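Local atomic coordinates of T-lymphoma invasion and metastasis-inducing protein 1 (Homo sapiens, PDB entry 4K2P), a protein that probably binds phosphoinositides and partner proteins such as Par-3 through its PH-CC-Ex domain, and so acts in signalling at tight junctions. Residues Phe87-Phe99 against Ser232-Thr244. The protein carries 5 engineered substitutions. Numbering follows the deposited sequence.
Sequences FVFCLSNSLGDAF and SVSSFHALVAART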
loop_
_atom_site.group_PDB
_atom_site.type_symbol
_atom_site.label_atom_id
_atom_site.label_comp_id
_atom_site.label_asym_id
_atom_site.label_seq_id
_atom_site.Cartn_x
_atom_site.Cartn_y
_atom_site.Cartn_z
ATOM N N PHE A 87 10.872 -12.277 -9.991
ATOM C CA PHE A 87 11.448 -11.342 -9.026
ATOM C C PHE A 87 10.919 -9.925 -9.176
ATOM O O PHE A 87 11.646 -8.947 -8.992
ATOM C CB PHE A 87 12.970 -11.369 -9.145
ATOM C CG PHE A 87 13.524 -12.754 -9.176
ATOM C CD1 PHE A 87 13.092 -13.694 -8.256
ATOM C CD2 PHE A 87 14.440 -13.137 -10.135
ATOM C CE1 PHE A 87 13.583 -14.990 -8.282
ATOM C CE2 PHE A 87 14.931 -14.430 -10.162
ATOM C CZ PHE A 87 14.496 -15.355 -9.231
ATOM N N VAL A 88 9.628 -9.837 -9.475
ATOM C CA VAL A 88 8.920 -8.570 -9.525
ATOM C C VAL A 88 8.299 -8.276 -8.161
ATOM O O VAL A 88 7.788 -9.179 -7.509
ATOM C CB VAL A 88 7.820 -8.581 -10.615
ATOM C CG1 VAL A 88 7.039 -7.275 -10.625
ATOM C CG2 VAL A 88 8.438 -8.832 -11.974
ATOM N N PHE A 89 8.410 -7.037 -7.700
ATOM C CA PHE A 89 7.609 -6.563 -6.572
ATOM C C PHE A 89 6.952 -5.244 -6.933
ATOM O O PHE A 89 7.366 -4.586 -7.873
ATOM C CB PHE A 89 8.440 -6.437 -5.290
ATOM C CG PHE A 89 9.662 -5.555 -5.405
ATOM C CD1 PHE A 89 10.853 -6.053 -5.902
ATOM C CD2 PHE A 89 9.634 -4.247 -4.945
ATOM C CE1 PHE A 89 11.982 -5.247 -5.977
ATOM C CE2 PHE A 89 10.749 -3.448 -5.013
ATOM C CZ PHE A 89 11.928 -3.946 -5.526
ATOM N N CYS A 90 5.908 -4.879 -6.191
ATOM C CA CYS A 90 5.069 -3.734 -6.512
ATOM C C CYS A 90 4.944 -2.845 -5.283
ATOM O O CYS A 90 4.580 -3.320 -4.207
ATOM C CB CYS A 90 3.684 -4.188 -6.984
ATOM S SG CYS A 90 2.534 -2.839 -7.369
ATOM N N LEU A 91 5.294 -1.572 -5.429
ATOM C CA LEU A 91 5.074 -0.587 -4.376
ATOM C C LEU A 91 3.837 0.219 -4.697
ATOM O O LEU A 91 3.702 0.730 -5.797
ATOM C CB LEU A 91 6.289 0.342 -4.227
ATOM C CG LEU A 91 6.229 1.348 -3.064
ATOM C CD1 LEU A 91 7.605 1.623 -2.501
ATOM C CD2 LEU A 91 5.589 2.661 -3.481
ATOM N N SER A 92 2.917 0.317 -3.747
ATOM C CA SER A 92 1.800 1.243 -3.854
ATOM C C SER A 92 1.948 2.272 -2.741
ATOM O O SER A 92 2.125 1.913 -1.588
ATOM C CB SER A 92 0.456 0.513 -3.766
ATOM O OG SER A 92 0.456 -0.453 -2.726
ATOM N N ASN A 93 1.875 3.551 -3.093
ATOM C CA ASN A 93 2.177 4.611 -2.146
ATOM C C ASN A 93 0.920 5.123 -1.457
ATOM O O ASN A 93 -0.141 4.524 -1.570
ATOM C CB ASN A 93 2.918 5.752 -2.856
ATOM C CG ASN A 93 2.037 6.526 -3.811
ATOM O OD1 ASN A 93 0.892 6.166 -4.047
ATOM N ND2 ASN A 93 2.575 7.605 -4.365
ATOM N N SER A 94 1.045 6.219 -0.723
ATOM C CA SER A 94 -0.072 6.741 0.056
ATOM C C SER A 94 -1.032 7.582 -0.783
ATOM O O SER A 94 -2.030 8.063 -0.270
ATOM C CB SER A 94 0.456 7.564 1.236
ATOM O OG SER A 94 1.114 8.733 0.781
ATOM N N LEU A 95 -0.724 7.763 -2.068
ATOM C CA LEU A 95 -1.499 8.661 -2.933
ATOM C C LEU A 95 -2.415 7.972 -3.954
ATOM O O LEU A 95 -3.331 8.601 -4.477
ATOM C CB LEU A 95 -0.553 9.591 -3.693
ATOM C CG LEU A 95 0.359 10.491 -2.855
ATOM C CD1 LEU A 95 1.172 11.413 -3.765
ATOM C CD2 LEU A 95 -0.452 11.308 -1.845
ATOM N N GLY A 96 -2.179 6.694 -4.226
ATOM C CA GLY A 96 -2.950 5.967 -5.226
ATOM C C GLY A 96 -2.118 5.568 -6.437
ATOM O O GLY A 96 -2.643 5.053 -7.422
ATOM N N ASP A 97 -0.814 5.816 -6.359
ATOM C CA ASP A 97 0.130 5.375 -7.383
ATOM C C ASP A 97 0.681 4.019 -7.033
ATOM O O ASP A 97 0.702 3.643 -5.868
ATOM C CB ASP A 97 1.313 6.339 -7.514
ATOM C CG ASP A 97 0.891 7.738 -7.816
ATOM O OD1 ASP A 97 0.270 7.935 -8.873
ATOM O OD2 ASP A 97 1.197 8.641 -7.010
ATOM N N ALA A 98 1.170 3.303 -8.040
ATOM C CA ALA A 98 1.913 2.078 -7.797
ATOM C C ALA A 98 2.947 1.863 -8.903
ATOM O O ALA A 98 2.778 2.338 -10.024
ATOM C CB ALA A 98 0.980 0.885 -7.690
ATOM N N PHE A 99 4.004 1.136 -8.565
ATOM C CA PHE A 99 5.182 0.987 -9.409
ATOM C C PHE A 99 5.634 -0.454 -9.345
ATOM O O PHE A 99 5.590 -1.066 -8.291
ATOM C CB PHE A 99 6.317 1.910 -8.936
ATOM C CG PHE A 99 5.894 3.332 -8.726
ATOM C CD1 PHE A 99 5.340 3.728 -7.517
ATOM C CD2 PHE A 99 6.054 4.278 -9.727
ATOM C CE1 PHE A 99 4.940 5.044 -7.314
ATOM C CE2 PHE A 99 5.654 5.595 -9.526
ATOM C CZ PHE A 99 5.092 5.972 -8.318
ATOM N N SER A 232 -5.531 -7.251 -6.814
ATOM C CA SER A 232 -4.381 -7.550 -5.983
ATOM C C SER A 232 -4.376 -6.615 -4.789
ATOM O O SER A 232 -5.110 -5.633 -4.754
ATOM C CB SER A 232 -3.091 -7.384 -6.775
ATOM O OG SER A 232 -2.887 -6.003 -7.040
ATOM N N VAL A 233 -3.554 -6.932 -3.802
ATOM C CA VAL A 233 -3.359 -6.050 -2.666
ATOM C C VAL A 233 -2.929 -4.675 -3.151
ATOM O O VAL A 233 -3.342 -3.676 -2.594
ATOM C CB VAL A 233 -2.318 -6.622 -1.688
ATOM C CG1 VAL A 233 -1.968 -5.606 -0.599
ATOM C CG2 VAL A 233 -2.858 -7.895 -1.059
ATOM N N SER A 234 -2.114 -4.624 -4.200
ATOM C CA SER A 234 -1.580 -3.350 -4.681
ATOM C C SER A 234 -2.650 -2.436 -5.280
ATOM O O SER A 234 -2.618 -1.225 -5.064
ATOM C CB SER A 234 -0.477 -3.588 -5.712
ATOM O OG SER A 234 0.628 -4.234 -5.113
ATOM N N SER A 235 -3.576 -2.996 -6.053
ATOM C CA SER A 235 -4.636 -2.191 -6.650
ATOM C C SER A 235 -5.690 -1.811 -5.601
ATOM O O SER A 235 -6.268 -0.732 -5.651
ATOM C CB SER A 235 -5.281 -2.940 -7.818
ATOM O OG SER A 235 -5.905 -4.131 -7.378
ATOM N N PHE A 236 -5.924 -2.715 -4.658
ATOM C CA PHE A 236 -6.840 -2.484 -3.548
ATOM C C PHE A 236 -6.321 -1.293 -2.757
ATOM O O PHE A 236 -7.053 -0.348 -2.478
ATOM C CB PHE A 236 -6.925 -3.747 -2.682
ATOM C CG PHE A 236 -7.973 -3.709 -1.601
ATOM C CD1 PHE A 236 -8.878 -2.662 -1.490
ATOM C CD2 PHE A 236 -8.052 -4.745 -0.690
ATOM C CE1 PHE A 236 -9.836 -2.654 -0.486
ATOM C CE2 PHE A 236 -9.014 -4.743 0.310
ATOM C CZ PHE A 236 -9.901 -3.693 0.414
ATOM N N HIS A 237 -5.030 -1.331 -2.441
ATOM C CA HIS A 237 -4.392 -0.266 -1.687
ATOM C C HIS A 237 -4.457 1.034 -2.456
ATOM O O HIS A 237 -4.753 2.062 -1.879
ATOM C CB HIS A 237 -2.936 -0.583 -1.357
ATOM C CG HIS A 237 -2.288 0.469 -0.513
ATOM N ND1 HIS A 237 -0.953 0.794 -0.603
ATOM C CD2 HIS A 237 -2.808 1.287 0.431
ATOM C CE1 HIS A 237 -0.675 1.760 0.251
ATOM N NE2 HIS A 237 -1.786 2.079 0.889
ATOM N N ALA A 238 -4.171 0.994 -3.756
ATOM C CA ALA A 238 -4.161 2.216 -4.556
ATOM C C ALA A 238 -5.536 2.888 -4.535
ATOM O O ALA A 238 -5.640 4.108 -4.431
ATOM C CB ALA A 238 -3.735 1.923 -5.989
ATOM N N LEU A 239 -6.585 2.082 -4.638
ATOM C CA LEU A 239 -7.948 2.592 -4.666
ATOM C C LEU A 239 -8.319 3.223 -3.326
ATOM O O LEU A 239 -8.910 4.297 -3.274
ATOM C CB LEU A 239 -8.914 1.464 -5.030
ATOM C CG LEU A 239 -8.814 1.005 -6.482
ATOM C CD1 LEU A 239 -9.453 -0.357 -6.668
ATOM C CD2 LEU A 239 -9.464 2.028 -7.402
ATOM N N VAL A 240 -7.932 2.571 -2.239
ATOM C CA VAL A 240 -8.230 3.072 -0.914
ATOM C C VAL A 240 -7.463 4.356 -0.626
ATOM O O VAL A 240 -8.022 5.306 -0.092
ATOM C CB VAL A 240 -7.906 2.022 0.169
ATOM C CG1 VAL A 240 -7.957 2.650 1.579
ATOM C CG2 VAL A 240 -8.881 0.869 0.078
ATOM N N ALA A 241 -6.183 4.381 -0.985
ATOM C CA ALA A 241 -5.325 5.522 -0.696
ATOM C C ALA A 241 -5.774 6.734 -1.491
ATOM O O ALA A 241 -5.648 7.869 -1.033
ATOM C CB ALA A 241 -3.866 5.192 -0.996
ATOM N N ALA A 242 -6.314 6.494 -2.680
ATOM C CA ALA A 242 -6.747 7.589 -3.544
ATOM C C ALA A 242 -7.936 8.353 -2.940
ATOM O O ALA A 242 -8.256 9.459 -3.376
ATOM C CB ALA A 242 -7.114 7.062 -4.912
ATOM N N ARG A 243 -8.596 7.766 -1.948
ATOM C CA ARG A 243 -9.723 8.440 -1.297
ATOM C C ARG A 243 -9.287 9.535 -0.332
ATOM O O ARG A 243 -10.072 10.423 -0.012
ATOM C CB ARG A 243 -10.585 7.436 -0.548
ATOM C CG ARG A 243 -11.172 6.363 -1.421
ATOM C CD ARG A 243 -11.750 5.279 -0.550
ATOM N NE ARG A 243 -12.158 4.115 -1.317
ATOM C CZ ARG A 243 -12.575 2.982 -0.767
ATOM N NH1 ARG A 243 -12.626 2.863 0.556
ATOM N NH2 ARG A 243 -12.921 1.969 -1.540
ATOM N N THR A 244 -8.039 9.478 0.121
ATOM C CA THR A 244 -7.519 10.468 1.062
ATOM C C THR A 244 -6.520 11.393 0.380
ATOM O O THR A 244 -6.863 12.510 -0.010
ATOM C CB THR A 244 -6.828 9.794 2.269
ATOM O OG1 THR A 244 -5.724 9.002 1.813
ATOM C CG2 THR A 244 -7.803 8.905 3.025
HETATM O O HOH W 1 1.760 -2.932 -2.969
#
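The imidazole ring of His237 turns an edge to strand 88-92: Ser92 OG lies in the ring plane, 2.8 Å from His237 ND1, in a hydrogen bond whose donor may be either group. Asn93 O comes to the same ring obliquely, 3.4 Å from CE1, and Ile75 of the neighbouring strand also touches the histidine. With CG anti to the backbone N (chi1 -177°), the ring swings off helix 233-241 to the serine. Ser92 OG has a second partner, a water that also bonds Ser234 OG at 2.8 Å and donates to Cys90 O, so one water bridges two strand atoms, Cys90 O and Ser92 OG, to Ser234 OG of the helix. Beside it, Cys90 SG rests against Ser234, 3.5 Å from its CB.

Further along, the loop 93-97 packs along the helix from Ala238 to Ala242. Ala241 CB sits 3.5 Å from Ser94 O, and Gly96 CA makes a CH...O contact with Ala238 O at 3.4 Å; with no side chain at Gly96, the backbone comes in close to the helix here. The amide of Asn93 stiffens this turn: OD1 accepts from Asp97 N at 2.9 Å, with weak bonds from Leu95 N and Gly96 N, while ND2 donates to Asp97 OD2.

Helix and strand run almost parallel, 10° apart with axes 8.3 Å from each other. Phe236 and Val240 touch helix 168-203, and Leu239 touches helix 219-228, so the arrangement packs a helix of the CC-Ex region against the 88-102 beta hairpin of the PH fold.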